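Local structure of acyl-CoA N-acyltransferases (NAT) superfamily protein (Arabidopsis thaliana, 6TH0) at residues Glu20-Asp25 with Glu61-Phe66; Ser33-Asn38 with Tyr96-Gly101; Gly65-Lys70 with Asn117-Tyr122. The protein probably transfers the acetyl group of acetyl-CoA to the N-terminal methionine of transmembrane proteins and to lysine side chains of proteins. One frame throughout, in Å; residues are numbered along the deposited sequence.

Overall arrangement
All three contacts lie in the GNAT acetyltransferase domain and set a helix against neighbouring strands of its central mixed sheet. Contacts 1 and 2 use successive helices, 16-26 and 33-41, on one face; contact 3 puts helix 111-123 on the other, so strand 63-73, shared by contacts 1 and 3, is covered from both sides. Contacts 1 and 3 are buried, whereas contact 2 is only partly so. Their chemistry differs too: contact 1 combines a ring stack with aliphatic packing, contact 2 places a phenyl edge against a leucine methyl on the strand that also holds acetyl-CoA, and contact 3 is purely aliphatic across the segments, with its salt bridge kept inside the helix.

Contact 1: residues Glu20-Asp25 with Glu61-Phe66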
# COMPACT_ATOMS: atom_id res chain seq x y z
N GLU A 20 -2.84 13.04 6.45
CA GLU A 20 -3.09 13.88 5.29
C GLU A 20 -1.85 14.67 4.94
O GLU A 20 -1.46 14.76 3.77
CB GLU A 20 -4.24 14.85 5.54
CG GLU A 20 -5.64 14.25 5.53
CD GLU A 20 -6.69 15.32 5.76
OE1 GLU A 20 -6.59 16.04 6.78
OE2 GLU A 20 -7.60 15.46 4.92
N GLN A 21 -1.18 15.20 5.96
CA GLN A 21 -0.03 16.07 5.75
C GLN A 21 1.12 15.31 5.09
O GLN A 21 1.72 15.80 4.13
CB GLN A 21 0.37 16.67 7.09
CG GLN A 21 1.71 17.36 7.15
CD GLN A 21 2.45 16.98 8.41
OE1 GLN A 21 3.27 16.06 8.41
NE2 GLN A 21 2.16 17.67 9.51
N ILE A 22 1.44 14.12 5.60
CA ILE A 22 2.54 13.34 5.04
C ILE A 22 2.23 12.89 3.61
O ILE A 22 3.13 12.87 2.76
CB ILE A 22 2.89 12.15 5.96
CG1 ILE A 22 4.27 11.58 5.58
CG2 ILE A 22 1.81 11.05 5.86
CD1 ILE A 22 4.84 10.64 6.62
N HIS A 23 0.98 12.50 3.32
CA HIS A 23 0.65 12.20 1.93
C HIS A 23 0.91 13.40 1.02
O HIS A 23 1.52 13.26 -0.05
CB HIS A 23 -0.81 11.74 1.81
CG HIS A 23 -1.00 10.28 2.10
ND1 HIS A 23 -0.94 9.76 3.38
CD2 HIS A 23 -1.24 9.24 1.27
CE1 HIS A 23 -1.15 8.46 3.32
NE2 HIS A 23 -1.34 8.11 2.06
N ARG A 24 0.46 14.58 1.42
CA ARG A 24 0.69 15.77 0.62
C ARG A 24 2.18 16.00 0.43
O ARG A 24 2.63 16.42 -0.65
CB ARG A 24 0.04 16.98 1.30
CG ARG A 24 0.49 18.32 0.76
CD ARG A 24 0.18 18.51 -0.72
NE ARG A 24 -1.25 18.55 -0.99
CZ ARG A 24 -1.79 18.99 -2.12
NH1 ARG A 24 -1.01 19.43 -3.10
NH2 ARG A 24 -3.10 18.98 -2.28
N ASP A 25 2.97 15.72 1.46
CA ASP A 25 4.38 16.11 1.41
C ASP A 25 5.23 15.11 0.62
O ASP A 25 6.19 15.52 -0.03
CB ASP A 25 4.94 16.23 2.83
CG ASP A 25 4.49 17.49 3.55
OD1 ASP A 25 3.87 18.40 2.95
OD2 ASP A 25 4.81 17.59 4.75
N GLU A 61 4.05 9.07 19.45
CA GLU A 61 2.92 8.38 18.82
C GLU A 61 2.64 8.86 17.39
O GLU A 61 1.78 8.28 16.72
CB GLU A 61 1.66 8.54 19.67
CG GLU A 61 1.50 7.50 20.78
CD GLU A 61 1.63 6.08 20.28
OE1 GLU A 61 1.14 5.78 19.17
OE2 GLU A 61 2.22 5.25 21.00
N GLU A 62 3.36 9.88 16.92
CA GLU A 62 3.17 10.39 15.57
C GLU A 62 3.77 9.43 14.55
O GLU A 62 4.91 8.99 14.69
CB GLU A 62 3.83 11.77 15.44
CG GLU A 62 3.55 12.48 14.12
CD GLU A 62 4.35 13.77 13.98
OE1 GLU A 62 5.58 13.73 14.12
OE2 GLU A 62 3.73 14.83 13.74
N LEU A 63 3.00 9.08 13.52
CA LEU A 63 3.49 8.10 12.56
C LEU A 63 4.63 8.68 11.73
O LEU A 63 4.65 9.88 11.41
CB LEU A 63 2.36 7.61 11.65
CG LEU A 63 1.66 8.58 10.70
CD1 LEU A 63 2.41 8.70 9.40
CD2 LEU A 63 0.22 8.13 10.44
N ILE A 64 5.60 7.83 11.39
CA ILE A 64 6.68 8.20 10.49
C ILE A 64 6.70 7.32 9.24
O ILE A 64 7.59 7.44 8.40
CB ILE A 64 8.03 8.18 11.23
CG1 ILE A 64 8.23 6.89 12.02
CG2 ILE A 64 8.10 9.36 12.19
CD1 ILE A 64 8.58 5.69 11.16
N GLY A 65 5.71 6.45 9.10
CA GLY A 65 5.57 5.64 7.91
C GLY A 65 4.14 5.15 7.86
O GLY A 65 3.44 5.15 8.87
N PHE A 66 3.70 4.77 6.66
CA PHE A 66 2.31 4.35 6.50
C PHE A 66 2.21 3.43 5.30
O PHE A 66 3.03 3.50 4.38
CB PHE A 66 1.39 5.57 6.31
CG PHE A 66 1.73 6.37 5.12
CD1 PHE A 66 1.23 6.02 3.88
CD2 PHE A 66 2.64 7.42 5.21
CE1 PHE A 66 1.59 6.74 2.74
CE2 PHE A 66 3.00 8.13 4.09
CZ PHE A 66 2.46 7.82 2.86
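In this GNAT domain helix 16-26 lies on one face of the central sheet, and here its His23 and Ile22 come down on the ring of Phe66 in strand 63-73. The two rings form an offset stack, centroids 4.2 Å apart and planes at 30°. It is the CE1 and NE2 side of the imidazole that overlaps the rim of the phenyl: His23 CE1 and Phe66 CE1 are 3.3 Å apart. His23 ND1 donates to Leu19 O, and NE2 is hydrogen-bonded to Thr99 OG1; the two bonds hold both nitrogens and fix the rotation of the imidazole, while Phe36 meets it edge-to-face.

Ile22 comes in obliquely from the same side of the ring plane, but toward the CD2 and CE2 half, its CG2 methyl 3.6 Å from Phe66 CE2. CG1 lies anti to the backbone N (chi1 -164°), and the extended chain beyond it carries CD1 on past the ring until it is 4.2 Å from Leu63 CD1. Between Leu63 and Phe66 the strand contains a classic beta bulge, in which Ile64 and Gly65 both face Ala50 of strand 45-52. The bulge breaks the usual alternation, and two residues three apart can both reach the same helix. Arg18 of the same helix donates from NE to Leu63 O, adding a polar tie between helix and strand.

Contact 2: residues Ser33-Asn38 with Tyr96-Gly101; sequences SEFFQN and YILTLG. With ACO (acetyl coenzyme *a), chain C.
Phe35 of helix 33-41 sends its ring toward Leu98 and Thr99 of strand 93-102. From CB, which already points at the strand, the chain runs on with CG anti to the backbone N (chi1 168°), and the ring reaches out from the helix. On one side CD2 sits over the centre of the neighbouring Phe36 ring, 3.7 Å above its plane. On the other side CE1 meets the Leu98 CD1 methyl at 3.8 Å, and this methyl lies at the ring edge, near its plane. At the tip, CZ is 4.1 Å from the same Leu98 CD1 and, more loosely, 4.4 Å from Thr99 CG2. Tyr31 stacks on the Phe35 ring.

Thr99 turns its methyl to the phenyl while its OG1 is hydrogen-bonded to Thr68 OG1 on the adjacent strand. Leu98 and Thr99 both face Thr68 in a classic beta bulge, which is how consecutive residues come to share one helix. Just beyond it, Leu100 O accepts a nearly straight hydrogen bond from N4P of acetyl-CoA, 2.9 Å long and 171° at the hydrogen. A bulged strand followed by backbone pairing with the pantetheine arm is the hallmark of the acetyl-CoA site in GNAT enzymes.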
# COMPACT_ATOMS: atom_id res chain seq x y z
N SER A 33 -9.91 14.75 0.60
CA SER A 33 -10.02 14.62 2.05
C SER A 33 -10.87 13.41 2.43
O SER A 33 -10.59 12.74 3.43
CB SER A 33 -10.60 15.91 2.63
OG SER A 33 -11.84 16.21 2.02
N GLU A 34 -11.90 13.11 1.64
CA GLU A 34 -12.73 11.95 1.92
C GLU A 34 -11.89 10.68 1.98
O GLU A 34 -12.17 9.77 2.78
CB GLU A 34 -13.83 11.80 0.87
CG GLU A 34 -15.00 12.74 1.03
CD GLU A 34 -15.74 12.54 2.34
OE1 GLU A 34 -15.27 11.74 3.18
OE2 GLU A 34 -16.81 13.15 2.53
N PHE A 35 -10.86 10.58 1.14
CA PHE A 35 -10.05 9.37 1.17
C PHE A 35 -9.43 9.16 2.54
O PHE A 35 -9.38 8.03 3.05
CB PHE A 35 -8.97 9.44 0.09
CG PHE A 35 -7.93 8.37 0.23
CD1 PHE A 35 -8.21 7.07 -0.17
CD2 PHE A 35 -6.66 8.67 0.70
CE1 PHE A 35 -7.26 6.07 -0.07
CE2 PHE A 35 -5.68 7.67 0.80
CZ PHE A 35 -5.99 6.36 0.41
N PHE A 36 -8.94 10.22 3.17
CA PHE A 36 -8.27 10.04 4.45
C PHE A 36 -9.26 9.73 5.56
O PHE A 36 -8.88 9.05 6.52
CB PHE A 36 -7.40 11.25 4.74
CG PHE A 36 -6.31 11.40 3.74
CD1 PHE A 36 -5.19 10.58 3.80
CD2 PHE A 36 -6.42 12.31 2.70
CE1 PHE A 36 -4.19 10.68 2.86
CE2 PHE A 36 -5.41 12.42 1.76
CZ PHE A 36 -4.29 11.60 1.84
N GLN A 37 -10.50 10.22 5.46
CA GLN A 37 -11.53 9.80 6.39
C GLN A 37 -11.79 8.30 6.24
O GLN A 37 -11.98 7.59 7.23
CB GLN A 37 -12.84 10.58 6.16
CG GLN A 37 -12.86 12.01 6.66
CD GLN A 37 -12.77 12.11 8.18
OE1 GLN A 37 -13.20 11.22 8.90
NE2 GLN A 37 -12.23 13.23 8.66
N ASN A 38 -11.87 7.83 5.00
CA ASN A 38 -12.04 6.40 4.75
C ASN A 38 -10.91 5.60 5.39
O ASN A 38 -11.16 4.60 6.06
CB ASN A 38 -12.10 6.17 3.24
CG ASN A 38 -12.37 4.72 2.85
OD1 ASN A 38 -12.56 3.82 3.69
ND2 ASN A 38 -12.47 4.51 1.54
N TYR A 96 -5.24 -4.52 -2.52
CA TYR A 96 -4.63 -3.54 -3.41
C TYR A 96 -3.94 -2.46 -2.57
O TYR A 96 -4.60 -1.69 -1.89
CB TYR A 96 -5.69 -2.91 -4.32
CG TYR A 96 -5.15 -1.90 -5.32
CD1 TYR A 96 -4.47 -2.32 -6.46
CD2 TYR A 96 -5.34 -0.53 -5.13
CE1 TYR A 96 -3.97 -1.42 -7.38
CE2 TYR A 96 -4.84 0.39 -6.03
CZ TYR A 96 -4.16 -0.05 -7.16
OH TYR A 96 -3.68 0.88 -8.06
N ILE A 97 -2.61 -2.38 -2.66
CA ILE A 97 -1.92 -1.32 -1.94
C ILE A 97 -2.14 -0.01 -2.67
O ILE A 97 -1.91 0.09 -3.89
CB ILE A 97 -0.42 -1.62 -1.80
CG1 ILE A 97 -0.19 -2.77 -0.82
CG2 ILE A 97 0.34 -0.33 -1.36
CD1 ILE A 97 1.20 -3.37 -0.90
N LEU A 98 -2.64 0.99 -1.94
CA LEU A 98 -2.94 2.31 -2.46
C LEU A 98 -1.74 3.24 -2.27
O LEU A 98 -1.23 3.81 -3.24
CB LEU A 98 -4.13 2.90 -1.72
CG LEU A 98 -5.48 2.16 -1.90
CD1 LEU A 98 -6.38 2.47 -0.73
CD2 LEU A 98 -6.11 2.67 -3.17
N THR A 99 -1.29 3.41 -1.04
CA THR A 99 -0.19 4.33 -0.77
C THR A 99 0.81 3.69 0.18
O THR A 99 0.49 2.77 0.95
CB THR A 99 -0.68 5.65 -0.19
OG1 THR A 99 -1.14 5.45 1.16
CG2 THR A 99 -1.80 6.26 -1.03
N LEU A 100 2.04 4.19 0.12
CA LEU A 100 3.13 3.71 0.96
C LEU A 100 4.13 4.85 1.05
O LEU A 100 4.40 5.46 0.02
CB LEU A 100 3.78 2.46 0.36
CG LEU A 100 5.13 2.03 0.92
CD1 LEU A 100 4.94 1.38 2.28
CD2 LEU A 100 5.81 1.07 -0.04
N GLY A 101 4.62 5.15 2.25
CA GLY A 101 5.61 6.21 2.40
C GLY A 101 6.31 6.11 3.73
O GLY A 101 5.74 5.64 4.72
N1A ACO C . 21.21 -0.51 6.01
C2A ACO C . 21.37 0.07 4.77
N3A ACO C . 20.55 0.13 3.71
C4A ACO C . 19.33 -0.49 3.97
C5A ACO C . 19.01 -1.13 5.20
C6A ACO C . 20.00 -1.11 6.21
N6A ACO C . 19.75 -1.71 7.42
N7A ACO C . 17.72 -1.67 5.18
C8A ACO C . 17.27 -1.37 3.94
N9A ACO C . 18.20 -0.66 3.18
C1B ACO C . 18.05 -0.18 1.80
C2B ACO C . 17.26 -1.19 0.85
O2B ACO C . 18.10 -2.17 0.40
C3B ACO C . 16.99 -0.07 -0.27
O3B ACO C . 18.18 0.11 -0.85
P3B ACO C . 18.05 0.57 -2.63
O7A ACO C . 17.55 1.97 -2.39
O8A ACO C . 19.47 0.42 -3.15
O9A ACO C . 17.00 -0.42 -3.08
C4B ACO C . 16.55 1.16 0.60
O4B ACO C . 17.32 1.08 1.84
C5B ACO C . 15.03 1.19 0.83
O5B ACO C . 14.58 -0.01 1.38
P1A ACO C . 13.58 0.33 2.65
O1A ACO C . 14.34 1.05 3.70
O2A ACO C . 12.81 -0.92 2.96
O3A ACO C . 12.37 1.42 2.17
P2A ACO C . 12.37 2.83 2.90
O4A ACO C . 11.83 2.76 4.28
O5A ACO C . 13.58 3.68 2.61
O6A ACO C . 11.10 3.69 2.09
CBP ACO C . 9.95 4.28 0.06
CCP ACO C . 11.03 3.34 0.75
CDP ACO C . 8.60 3.90 0.62
CEP ACO C . 9.98 4.10 -1.46
CAP ACO C . 10.35 5.73 0.47
OAP ACO C . 11.52 6.15 -0.23
C9P ACO C . 9.28 6.78 0.20
O9P ACO C . 8.50 7.10 1.08
N8P ACO C . 9.26 7.40 -1.03
C7P ACO C . 8.24 8.45 -1.36
C6P ACO C . 6.86 7.86 -1.42
C5P ACO C . 6.86 6.88 -2.54
O5P ACO C . 7.46 7.02 -3.59
N4P ACO C . 6.11 5.74 -2.34
C3P ACO C . 6.13 4.77 -3.44
C2P ACO C . 4.85 4.02 -3.47
S1P ACO C . 4.93 2.84 -4.90
C ACO C . 4.24 3.96 -6.12
O ACO C . 4.91 4.47 -6.99
CH3 ACO C . 2.84 4.27 -6.00

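Contact 3: residues Gly65-Lys70 with Asn117-Tyr122; sequences GFVTAK and NEVVKY
Val67 and Ala69 of strand 63-73 meet helix 111-123 through a single residue, Val119. Two residues before it, Asn117 contributes its backbone to the helix, its O accepting from Lys121 N at 2.8 Å. Glu118 starts out toward the strand, but its carboxylate bends away and OE2 forms a salt bridge with Lys121 NZ, 3.6 Å long, one turn further on. Val119 then carries the contact. Its CG2 methyl lies against the fork of Val67, 3.7 Å from Val67 CG2 and 3.8 Å from Val67 CG1. The other branch, CG1, stands anti to the backbone N (chi1 179°) and looks along the strand to Ala69 CB at 4.4 Å.

Val67 and Ala69 are two apart and so share a face of the sheet, with Thr68 between them turned to the opposite one. Helix 111-123 is the connection of a beta-alpha-beta crossover between the parallel neighbours 93-102 and 129-137, and Lys108 to Gly110, Ala112 and Lys113, which bind acetyl-CoA, lie just before and at its start. Further along, Val120 O accepts from Ser123 OG. Tyr122, again on the sheet side, brings its ring to Trp48 and Val46 of strand 45-52.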
# COMPACT_ATOMS: atom_id res chain seq x y z
N GLY A 65 5.71 6.45 9.10
CA GLY A 65 5.57 5.64 7.91
C GLY A 65 4.14 5.15 7.86
O GLY A 65 3.44 5.15 8.87
N PHE A 66 3.70 4.77 6.66
CA PHE A 66 2.31 4.35 6.50
C PHE A 66 2.21 3.43 5.30
O PHE A 66 3.03 3.50 4.38
CB PHE A 66 1.39 5.57 6.31
CG PHE A 66 1.73 6.37 5.12
CD1 PHE A 66 1.23 6.02 3.88
CD2 PHE A 66 2.64 7.42 5.21
CE1 PHE A 66 1.59 6.74 2.74
CE2 PHE A 66 3.00 8.13 4.09
CZ PHE A 66 2.46 7.82 2.86
N VAL A 67 1.20 2.56 5.31
CA VAL A 67 0.77 1.86 4.10
C VAL A 67 -0.75 1.76 4.16
O VAL A 67 -1.31 1.56 5.25
CB VAL A 67 1.41 0.47 3.98
CG1 VAL A 67 0.97 -0.42 5.14
CG2 VAL A 67 1.06 -0.17 2.63
N THR A 68 -1.43 2.06 3.05
CA THR A 68 -2.88 1.91 2.95
C THR A 68 -3.24 0.93 1.84
O THR A 68 -2.54 0.82 0.83
CB THR A 68 -3.56 3.25 2.69
OG1 THR A 68 -3.10 3.76 1.44
CG2 THR A 68 -3.23 4.24 3.81
N ALA A 69 -4.34 0.19 2.04
CA ALA A 69 -4.73 -0.83 1.09
C ALA A 69 -6.25 -1.00 1.13
O ALA A 69 -6.90 -0.75 2.15
CB ALA A 69 -4.06 -2.18 1.38
N LYS A 70 -6.82 -1.48 0.03
CA LYS A 70 -8.25 -1.74 0.02
C LYS A 70 -8.51 -3.13 -0.52
O LYS A 70 -7.67 -3.72 -1.21
CB LYS A 70 -9.04 -0.72 -0.81
CG LYS A 70 -8.75 -0.76 -2.30
CD LYS A 70 -9.75 0.11 -3.05
CE LYS A 70 -9.47 0.15 -4.55
NZ LYS A 70 -10.47 1.00 -5.25
N ASN A 117 5.33 -6.02 4.25
CA ASN A 117 5.20 -7.32 4.89
C ASN A 117 3.89 -7.42 5.67
O ASN A 117 3.22 -8.46 5.65
CB ASN A 117 6.41 -7.55 5.80
CG ASN A 117 6.44 -8.94 6.37
OD1 ASN A 117 6.20 -9.91 5.67
ND2 ASN A 117 6.74 -9.04 7.66
N GLU A 118 3.52 -6.35 6.37
CA GLU A 118 2.25 -6.34 7.10
C GLU A 118 1.08 -6.59 6.17
O GLU A 118 0.15 -7.34 6.51
CB GLU A 118 2.06 -5.01 7.83
CG GLU A 118 3.07 -4.75 8.94
CD GLU A 118 2.96 -5.76 10.06
OE1 GLU A 118 1.86 -6.30 10.26
OE2 GLU A 118 3.98 -6.03 10.74
N VAL A 119 1.10 -6.00 4.97
CA VAL A 119 -0.00 -6.18 4.04
C VAL A 119 -0.05 -7.62 3.53
O VAL A 119 -1.12 -8.22 3.45
CB VAL A 119 0.12 -5.18 2.88
CG1 VAL A 119 -1.03 -5.39 1.90
CG2 VAL A 119 0.13 -3.72 3.40
N VAL A 120 1.11 -8.19 3.20
CA VAL A 120 1.15 -9.57 2.72
C VAL A 120 0.72 -10.53 3.82
O VAL A 120 -0.06 -11.46 3.59
CB VAL A 120 2.57 -9.91 2.21
CG1 VAL A 120 2.66 -11.39 1.81
CG2 VAL A 120 2.96 -8.98 1.08
N LYS A 121 1.21 -10.31 5.04
CA LYS A 121 0.80 -11.14 6.17
C LYS A 121 -0.70 -11.02 6.43
O LYS A 121 -1.35 -12.00 6.80
CB LYS A 121 1.62 -10.74 7.40
CG LYS A 121 2.98 -11.43 7.45
CD LYS A 121 3.92 -10.87 8.52
CE LYS A 121 3.29 -10.64 9.87
NZ LYS A 121 4.08 -9.60 10.61
N TYR A 122 -1.26 -9.83 6.23
CA TYR A 122 -2.70 -9.65 6.36
C TYR A 122 -3.45 -10.44 5.30
O TYR A 122 -4.39 -11.17 5.61
CB TYR A 122 -3.06 -8.16 6.29
CG TYR A 122 -4.56 -7.92 6.39
CD1 TYR A 122 -5.20 -7.96 7.62
CD2 TYR A 122 -5.33 -7.67 5.25
CE1 TYR A 122 -6.57 -7.76 7.72
CE2 TYR A 122 -6.70 -7.47 5.35
CZ TYR A 122 -7.31 -7.51 6.59
OH TYR A 122 -8.66 -7.30 6.71